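PDB 3K1Y: oxidoreductase from Corynebacterium diphtheriae, which probably works as an FMN-dependent oxidoreductase of the NADPH-dependent FMN reductase family. Local coordinates for residues A[13-18]-A[81-86]; A[25-30]-A[92-97]; A[124-129]-A[156-161]. All blocks are in the same frame, centred on the assembly; numbering follows the deposited sequence.

Contact 1 of 3, residues A[13-18]-A[81-86]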
loop_
_atom_site.group_PDB
_atom_site.type_symbol
_atom_site.label_atom_id
_atom_site.label_comp_id
_atom_site.label_asym_id
_atom_site.label_seq_id
_atom_site.Cartn_x
_atom_site.Cartn_y
_atom_site.Cartn_z
ATOM N N THR A 13 30.765 4.913 7.592
ATOM C CA THR A 13 30.221 5.857 6.629
ATOM C C THR A 13 28.698 5.826 6.667
ATOM O O THR A 13 28.098 4.796 6.985
ATOM C CB THR A 13 30.679 5.501 5.206
ATOM O OG1 THR A 13 30.402 4.115 4.958
ATOM C CG2 THR A 13 32.180 5.769 5.039
ATOM N N LEU A 14 28.085 6.965 6.353
ATOM C CA LEU A 14 26.632 7.095 6.304
ATOM C C LEU A 14 26.267 7.888 5.055
ATOM O O LEU A 14 26.852 8.940 4.789
ATOM C CB LEU A 14 26.096 7.829 7.540
ATOM C CG LEU A 14 24.583 8.115 7.538
ATOM C CD1 LEU A 14 23.810 6.802 7.489
ATOM C CD2 LEU A 14 24.189 8.920 8.785
ATOM N N ALA A 15 25.324 7.378 4.275
ATOM C CA ALA A 15 24.886 8.087 3.076
ATOM C C ALA A 15 23.491 8.645 3.383
ATOM O O ALA A 15 22.685 7.991 4.044
ATOM C CB ALA A 15 24.843 7.132 1.885
ATOM N N VAL A 16 23.212 9.860 2.931
ATOM C CA VAL A 16 21.914 10.471 3.197
ATOM C C VAL A 16 21.350 11.062 1.919
ATOM O O VAL A 16 21.950 11.964 1.340
ATOM C CB VAL A 16 22.036 11.604 4.262
ATOM C CG1 VAL A 16 20.685 12.305 4.458
ATOM C CG2 VAL A 16 22.541 11.027 5.582
ATOM N N ILE A 17 20.208 10.546 1.473
ATOM C CA ILE A 17 19.570 11.058 0.266
ATOM C C ILE A 17 18.456 11.999 0.699
ATOM O O ILE A 17 17.629 11.644 1.535
ATOM C CB ILE A 17 18.932 9.937 -0.591
ATOM C CG1 ILE A 17 19.949 8.831 -0.899
ATOM C CG2 ILE A 17 18.414 10.528 -1.895
ATOM C CD1 ILE A 17 21.174 9.295 -1.646
ATOM N N SER A 18 18.433 13.196 0.128
ATOM C CA SER A 18 17.406 14.170 0.471
ATOM C C SER A 18 16.829 14.728 -0.823
ATOM O O SER A 18 17.552 15.324 -1.622
ATOM C CB SER A 18 18.018 15.286 1.321
ATOM O OG SER A 18 17.009 16.090 1.890
ATOM N N SER A 81 28.647 4.661 -6.202
ATOM C CA SER A 81 29.678 3.755 -5.691
ATOM C C SER A 81 29.861 3.867 -4.183
ATOM O O SER A 81 29.995 2.858 -3.490
ATOM C CB SER A 81 31.016 4.014 -6.389
ATOM O OG SER A 81 30.923 3.689 -7.768
ATOM N N ALA A 82 29.868 5.096 -3.677
ATOM C CA ALA A 82 30.026 5.320 -2.251
ATOM C C ALA A 82 28.774 4.818 -1.548
ATOM O O ALA A 82 28.855 4.198 -0.487
ATOM C CB ALA A 82 30.244 6.816 -1.961
ATOM N N LEU A 83 27.617 5.081 -2.152
ATOM C CA LEU A 83 26.350 4.646 -1.581
ATOM C C LEU A 83 26.408 3.151 -1.286
ATOM O O LEU A 83 26.215 2.741 -0.148
ATOM C CB LEU A 83 25.197 4.968 -2.538
ATOM C CG LEU A 83 23.776 4.497 -2.206
ATOM C CD1 LEU A 83 23.283 5.077 -0.886
ATOM C CD2 LEU A 83 22.857 4.927 -3.348
ATOM N N SER A 84 26.703 2.342 -2.298
ATOM C CA SER A 84 26.784 0.899 -2.106
ATOM C C SER A 84 27.848 0.511 -1.086
ATOM O O SER A 84 27.684 -0.462 -0.353
ATOM C CB SER A 84 27.072 0.191 -3.432
ATOM O OG SER A 84 25.996 0.332 -4.350
ATOM N N ALA A 85 28.936 1.275 -1.030
ATOM C CA ALA A 85 30.015 0.990 -0.094
ATOM C C ALA A 85 29.718 1.480 1.327
ATOM O O ALA A 85 30.449 1.158 2.272
ATOM C CB ALA A 85 31.311 1.606 -0.598
ATOM N N SER A 86 28.638 2.240 1.485
ATOM C CA SER A 86 28.277 2.773 2.794
ATOM C C SER A 86 27.806 1.705 3.769
ATOM O O SER A 86 27.351 0.643 3.359
ATOM C CB SER A 86 27.193 3.833 2.643
ATOM O OG SER A 86 27.663 4.888 1.828
#

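Contact 2 of 3, residues A[25-30]-A[92-97]. With SO4 (sulfate ion), chain G.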
loop_
_atom_site.group_PDB
_atom_site.type_symbol
_atom_site.label_atom_id
_atom_site.label_comp_id
_atom_site.label_asym_id
_atom_site.label_seq_id
_atom_site.Cartn_x
_atom_site.Cartn_y
_atom_site.Cartn_z
ATOM N N SER A 25 15.274 23.847 2.671
ATOM C CA SER A 25 14.508 22.619 2.452
ATOM C C SER A 25 14.138 21.898 3.739
ATOM O O SER A 25 15.014 21.531 4.520
ATOM C CB SER A 25 15.292 21.656 1.549
ATOM O OG SER A 25 14.718 20.360 1.567
ATOM N N SER A 26 12.841 21.687 3.948
ATOM C CA SER A 26 12.361 20.982 5.133
ATOM C C SER A 26 12.803 19.524 5.094
ATOM O O SER A 26 12.962 18.892 6.140
ATOM C CB SER A 26 10.833 21.027 5.223
ATOM O OG SER A 26 10.371 22.331 5.486
ATOM N N THR A 27 12.987 18.983 3.892
ATOM C CA THR A 27 13.422 17.592 3.772
ATOM C C THR A 27 14.889 17.475 4.193
ATOM O O THR A 27 15.280 16.497 4.842
ATOM C CB THR A 27 13.292 17.046 2.331
ATOM O OG1 THR A 27 11.950 17.206 1.863
ATOM C CG2 THR A 27 13.635 15.578 2.310
ATOM N N ARG A 28 15.694 18.471 3.830
ATOM C CA ARG A 28 17.103 18.454 4.196
ATOM C C ARG A 28 17.266 18.679 5.694
ATOM O O ARG A 28 18.237 18.216 6.294
ATOM C CB ARG A 28 17.885 19.519 3.422
ATOM C CG ARG A 28 19.351 19.672 3.858
ATOM C CD ARG A 28 20.061 18.322 3.926
ATOM N NE ARG A 28 21.500 18.446 4.140
ATOM C CZ ARG A 28 22.335 19.011 3.271
ATOM N NH1 ARG A 28 21.872 19.505 2.130
ATOM N NH2 ARG A 28 23.631 19.078 3.533
ATOM N N GLN A 29 16.309 19.378 6.296
ATOM C CA GLN A 29 16.366 19.648 7.732
ATOM C C GLN A 29 16.137 18.391 8.583
ATOM O O GLN A 29 16.869 18.157 9.549
ATOM C CB GLN A 29 15.362 20.741 8.107
ATOM C CG GLN A 29 15.616 22.045 7.354
ATOM C CD GLN A 29 14.579 23.128 7.633
ATOM O OE1 GLN A 29 13.371 22.900 7.517
ATOM N NE2 GLN A 29 15.053 24.319 7.985
ATOM N N ILE A 30 15.145 17.573 8.237
ATOM C CA ILE A 30 14.919 16.370 9.027
ATOM C C ILE A 30 16.025 15.372 8.714
ATOM O O ILE A 30 16.426 14.580 9.567
ATOM C CB ILE A 30 13.545 15.725 8.746
ATOM C CG1 ILE A 30 13.388 14.495 9.637
ATOM C CG2 ILE A 30 13.409 15.357 7.261
ATOM C CD1 ILE A 30 12.045 13.838 9.551
ATOM N N ALA A 92 15.269 10.734 2.692
ATOM C CA ALA A 92 14.218 11.650 3.103
ATOM C C ALA A 92 13.553 12.200 1.862
ATOM O O ALA A 92 14.223 12.551 0.892
ATOM C CB ALA A 92 14.800 12.787 3.928
ATOM N N THR A 93 12.229 12.273 1.894
ATOM C CA THR A 93 11.499 12.781 0.752
ATOM C C THR A 93 10.305 13.628 1.135
ATOM O O THR A 93 9.626 13.359 2.124
ATOM C CB THR A 93 10.955 11.629 -0.143
ATOM O OG1 THR A 93 10.297 12.182 -1.291
ATOM C CG2 THR A 93 9.928 10.789 0.628
ATOM N N PRO A 94 10.074 14.709 0.387
ATOM C CA PRO A 94 8.908 15.530 0.699
ATOM C C PRO A 94 7.763 14.660 0.162
ATOM O O PRO A 94 8.009 13.619 -0.452
ATOM C CB PRO A 94 9.136 16.795 -0.132
ATOM C CG PRO A 94 10.028 16.329 -1.244
ATOM C CD PRO A 94 10.974 15.398 -0.552
ATOM N N VAL A 95 6.522 15.050 0.394
ATOM C CA VAL A 95 5.424 14.240 -0.100
ATOM C C VAL A 95 4.690 14.984 -1.191
ATOM O O VAL A 95 4.125 16.047 -0.955
ATOM C CB VAL A 95 4.443 13.881 1.020
ATOM C CG1 VAL A 95 3.391 12.898 0.488
ATOM C CG2 VAL A 95 5.203 13.286 2.200
ATOM N N PHE A 96 4.732 14.430 -2.398
ATOM C CA PHE A 96 4.069 15.032 -3.546
ATOM C C PHE A 96 3.000 14.050 -3.989
ATOM O O PHE A 96 3.254 12.851 -4.089
ATOM C CB PHE A 96 5.061 15.270 -4.697
ATOM C CG PHE A 96 6.075 16.357 -4.433
ATOM C CD1 PHE A 96 6.152 16.988 -3.197
ATOM C CD2 PHE A 96 6.984 16.719 -5.426
ATOM C CE1 PHE A 96 7.118 17.960 -2.948
ATOM C CE2 PHE A 96 7.954 17.690 -5.189
ATOM C CZ PHE A 96 8.022 18.310 -3.946
ATOM N N LYS A 97 1.808 14.570 -4.254
ATOM C CA LYS A 97 0.676 13.753 -4.670
ATOM C C LYS A 97 0.503 12.496 -3.822
ATOM O O LYS A 97 0.236 11.417 -4.335
ATOM C CB LYS A 97 0.788 13.396 -6.154
ATOM C CG LYS A 97 0.738 14.621 -7.089
ATOM C CD LYS A 97 -0.426 15.543 -6.729
ATOM C CE LYS A 97 -0.739 16.559 -7.826
ATOM N NZ LYS A 97 0.395 17.463 -8.132
HETATM S S SO4 G . 11.143 20.835 0.826
HETATM O O1 SO4 G . 10.863 19.752 1.609
HETATM O O2 SO4 G . 10.785 21.921 1.636
HETATM O O3 SO4 G . 12.489 20.853 0.511
HETATM O O4 SO4 G . 10.423 20.787 -0.372
#

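Contact 3 of 3, residues A[124-129]-A[156-161]. With SO4 (sulfate ion), chain H.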
loop_
_atom_site.group_PDB
_atom_site.type_symbol
_atom_site.label_atom_id
_atom_site.label_comp_id
_atom_site.label_asym_id
_atom_site.label_seq_id
_atom_site.Cartn_x
_atom_site.Cartn_y
_atom_site.Cartn_z
ATOM N N ALA A 124 12.508 8.132 5.773
ATOM C CA ALA A 124 11.898 9.329 6.323
ATOM C C ALA A 124 11.208 10.228 5.291
ATOM O O ALA A 124 11.601 10.291 4.119
ATOM C CB ALA A 124 12.951 10.128 7.097
ATOM N N ALA A 125 10.176 10.930 5.746
ATOM C CA ALA A 125 9.423 11.839 4.896
ATOM C C ALA A 125 8.955 13.029 5.721
ATOM O O ALA A 125 9.012 13.012 6.950
ATOM C CB ALA A 125 8.232 11.129 4.303
ATOM N N THR A 126 8.492 14.065 5.041
ATOM C CA THR A 126 8.005 15.242 5.731
ATOM C C THR A 126 6.876 15.913 4.964
ATOM O O THR A 126 6.702 15.690 3.769
ATOM C CB THR A 126 9.126 16.281 5.937
ATOM O OG1 THR A 126 8.584 17.430 6.598
ATOM C CG2 THR A 126 9.717 16.719 4.595
ATOM N N ALA A 127 6.122 16.739 5.676
ATOM C CA ALA A 127 5.011 17.500 5.114
ATOM C C ALA A 127 4.524 18.419 6.227
ATOM O O ALA A 127 5.137 18.476 7.300
ATOM C CB ALA A 127 3.894 16.567 4.659
ATOM N N GLY A 128 3.435 19.140 5.981
ATOM C CA GLY A 128 2.909 20.042 6.993
ATOM C C GLY A 128 2.231 19.266 8.108
ATOM O O GLY A 128 2.565 19.408 9.290
ATOM N N SER A 129 1.277 18.425 7.722
ATOM C CA SER A 129 0.553 17.624 8.691
ATOM C C SER A 129 1.026 16.185 8.605
ATOM O O SER A 129 1.922 15.860 7.826
ATOM C CB SER A 129 -0.955 17.695 8.430
ATOM O OG SER A 129 -1.334 16.901 7.328
ATOM N N VAL A 156 10.645 7.677 10.103
ATOM C CA VAL A 156 10.561 9.032 10.617
ATOM C C VAL A 156 9.740 9.957 9.728
ATOM O O VAL A 156 10.209 10.384 8.672
ATOM C CB VAL A 156 11.965 9.640 10.773
ATOM C CG1 VAL A 156 11.872 11.023 11.383
ATOM C CG2 VAL A 156 12.819 8.741 11.631
ATOM N N PHE A 157 8.521 10.270 10.152
ATOM C CA PHE A 157 7.682 11.181 9.387
ATOM C C PHE A 157 7.547 12.497 10.144
ATOM O O PHE A 157 6.908 12.565 11.189
ATOM C CB PHE A 157 6.286 10.611 9.147
ATOM C CG PHE A 157 5.475 11.422 8.176
ATOM C CD1 PHE A 157 5.609 11.221 6.805
ATOM C CD2 PHE A 157 4.616 12.422 8.629
ATOM C CE1 PHE A 157 4.901 12.006 5.885
ATOM C CE2 PHE A 157 3.899 13.216 7.727
ATOM C CZ PHE A 157 4.042 13.008 6.346
ATOM N N ALA A 158 8.149 13.547 9.604
ATOM C CA ALA A 158 8.098 14.852 10.235
ATOM C C ALA A 158 6.985 15.735 9.698
ATOM O O ALA A 158 6.976 16.111 8.525
ATOM C CB ALA A 158 9.439 15.561 10.080
ATOM N N ALA A 159 6.039 16.050 10.573
ATOM C CA ALA A 159 4.933 16.938 10.237
ATOM C C ALA A 159 5.371 18.241 10.888
ATOM O O ALA A 159 5.429 18.334 12.107
ATOM C CB ALA A 159 3.656 16.431 10.861
ATOM N N THR A 160 5.707 19.236 10.083
ATOM C CA THR A 160 6.184 20.508 10.617
ATOM C C THR A 160 5.186 21.240 11.516
ATOM O O THR A 160 5.581 21.943 12.447
ATOM C CB THR A 160 6.596 21.452 9.480
ATOM O OG1 THR A 160 5.434 21.834 8.731
ATOM C CG2 THR A 160 7.590 20.753 8.560
ATOM N N GLU A 161 3.898 21.065 11.240
ATOM C CA GLU A 161 2.853 21.719 12.017
ATOM C C GLU A 161 2.783 21.190 13.445
ATOM O O GLU A 161 2.091 21.758 14.291
ATOM C CB GLU A 161 1.494 21.537 11.335
ATOM C CG GLU A 161 1.458 22.016 9.898
ATOM C CD GLU A 161 0.079 21.906 9.281
ATOM O OE1 GLU A 161 -0.605 20.883 9.507
ATOM O OE2 GLU A 161 -0.319 22.838 8.556
HETATM S S SO4 H . -0.221 18.041 3.969
HETATM O O1 SO4 H . 0.336 17.204 2.952
HETATM O O2 SO4 H . -0.790 17.355 5.011
HETATM O O3 SO4 H . 0.693 18.873 4.562
HETATM O O4 SO4 H . -1.234 18.779 3.373
#

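Contact 1 of 3, residues A[13-18]-A[81-86]
S86 meets T13 and A15 where helix 74-85 has just ended and its chain turns towards strand 12-18. S86 is the first residue to leave helical backbone angles, and its CA lies 3.3 Å from T13 OG1, in van der Waals contact. Followed outward, the S86 side chain starts with CB, which points at the strand and faces both T13 OG1, at 4.0 Å, and the methyl of A15, CB to CB, at 4.1 Å. At the tip, OG rests on the same methyl, S86 OG to A15 CB 3.6 Å. The first torsion (chi1 -60°) sets OG anti to the carbonyl carbon and beside the backbone N, from where it turns back to the helix and bonds to A82 O at 2.7 Å. That donor stands 43° above the plane of the A82 carbonyl. From the helix side, L83 CD1 touches the same methyl, 3.8 Å from A15 CB, so one small methyl receives both a leucine branch and a serine hydroxyl. The same leucine also packs on L89 of the adjoining strand and on L111 and L116. A15 is tied by its backbone to G88 and V90, while T13 N is hydrogen-bonded to the D87 side chain. The chemistry implies packing by shape: the S86 hydroxyl spends its hydrogen bond on its own helix end, and strand and helix meet through van der Waals contacts, with 213 Å² buried between them, both sides summed.

Contact 2 of 3, residues A[25-30]-A[92-97]
T27 turns both branches of its side chain on A92 and P94 through one torsion, chi1 -55°, which sets CG2 anti to the backbone N and OG1 anti to the carbonyl carbon. CG2 thereby comes down on the strand, 3.4 Å from A92 CB, and also touches the A92 carbonyl. OG1 lies 3.2 Å from P94 CD, close to a proline that has no N-H to offer it. The T27 and P94 side chains cross at about a right angle. Further along the helix, I30 CG2 adds a more distant apolar contact to A92 CB at 4.4 Å. S25, the N-cap, has OG anti to its backbone N (chi1 167°); there it accepts a bond from R28 N at 3.1 Å, with 158° at the hydrogen, and a weak one from T27 N. A sulfate, probably from the crystallisation liquor, sits over this helix start. T27 OG1 donates to its O1 at 2.8 Å, S26 N to O2 at 3.1 Å, and S25 OG to O3, while S22 N supplies another bond. The anion is thus gripped by hydroxyls and by backbone N-H groups at the N-terminus of helix 26-44, whose dipole would probably favour a negative charge. Beyond P94 the chain heads for a second subunit, where K97 NZ bonds to the F108 and L111 carbonyls of that neighbour. A sulfate cradled by the loop after the first strand and the start of the first helix is consistent with the FMN phosphate site of flavodoxin-like proteins.

Contact 3 of 3, residues A[124-129]-A[156-161]
A125 and F157 mark the tight part of this contact, in which strands 120-127 and 150-159 run parallel, their axes 4.6 Å apart. A125 N bonds to V156 O, and A158 N returns the bond to A125 O at 2.8 Å. Next, A158 O is gripped twice, by A127 N and by T126 OG1 at 2.8 Å; OG1 reaches it from a position anti to the T126 backbone N (chi1 179°). T160 N to A127 O extends the ladder. On the sheet face of A125 and A127 lies the F157 ring, with CD1 3.6 Å from A125 CB and CZ 3.9 Å from A127 CB. T126 CA sits over one ring face, and S129 O lies in plane at the edge, 3.3 Å from CE2. V135 and L136 of helix 135-146 also pack on this ring. On the face of A124, T126, V156 and A158, I30 and F171 lie against the sheet. The other end is looser and more exposed: G128 and S129 lie in the loop after the strand, and E161 brings OE1 to 3.4 Å from S129 CB, while its N-H bonds to G128 O, whose position is less certain. There a second sulfate takes a bond from S129 N at 3.2 Å and a weak one from G128 N. Two adjacent parallel strands joined through helix 135-146 make a beta-alpha-beta crossover at the edge of the flavodoxin-like sheet.

All three contacts draw on one five-stranded parallel sheet, ordered 49-55, 12-18, 88-94, 120-127, 150-159. Contacts 1 and 2 interlock along the chain: strand 12-18 leads into helix 26-44, and helix 74-85 into strand 88-94, and I17 O lies 2.8 Å from A92 N, a probable hydrogen bond. Their centres are 18 Å apart, on opposite sides of the chain's centre. Contact 3 follows both in sequence, its centre about 8 Å from that of contact 2 and 23 Å from that of contact 1. T93 probably bonds to A124 and T126, carrying the sheet onward. Contacts 2 and 3 thus sit together near the strand ends that bear the sulfates, probably the flavin side, while contact 1 lies towards the strand starts.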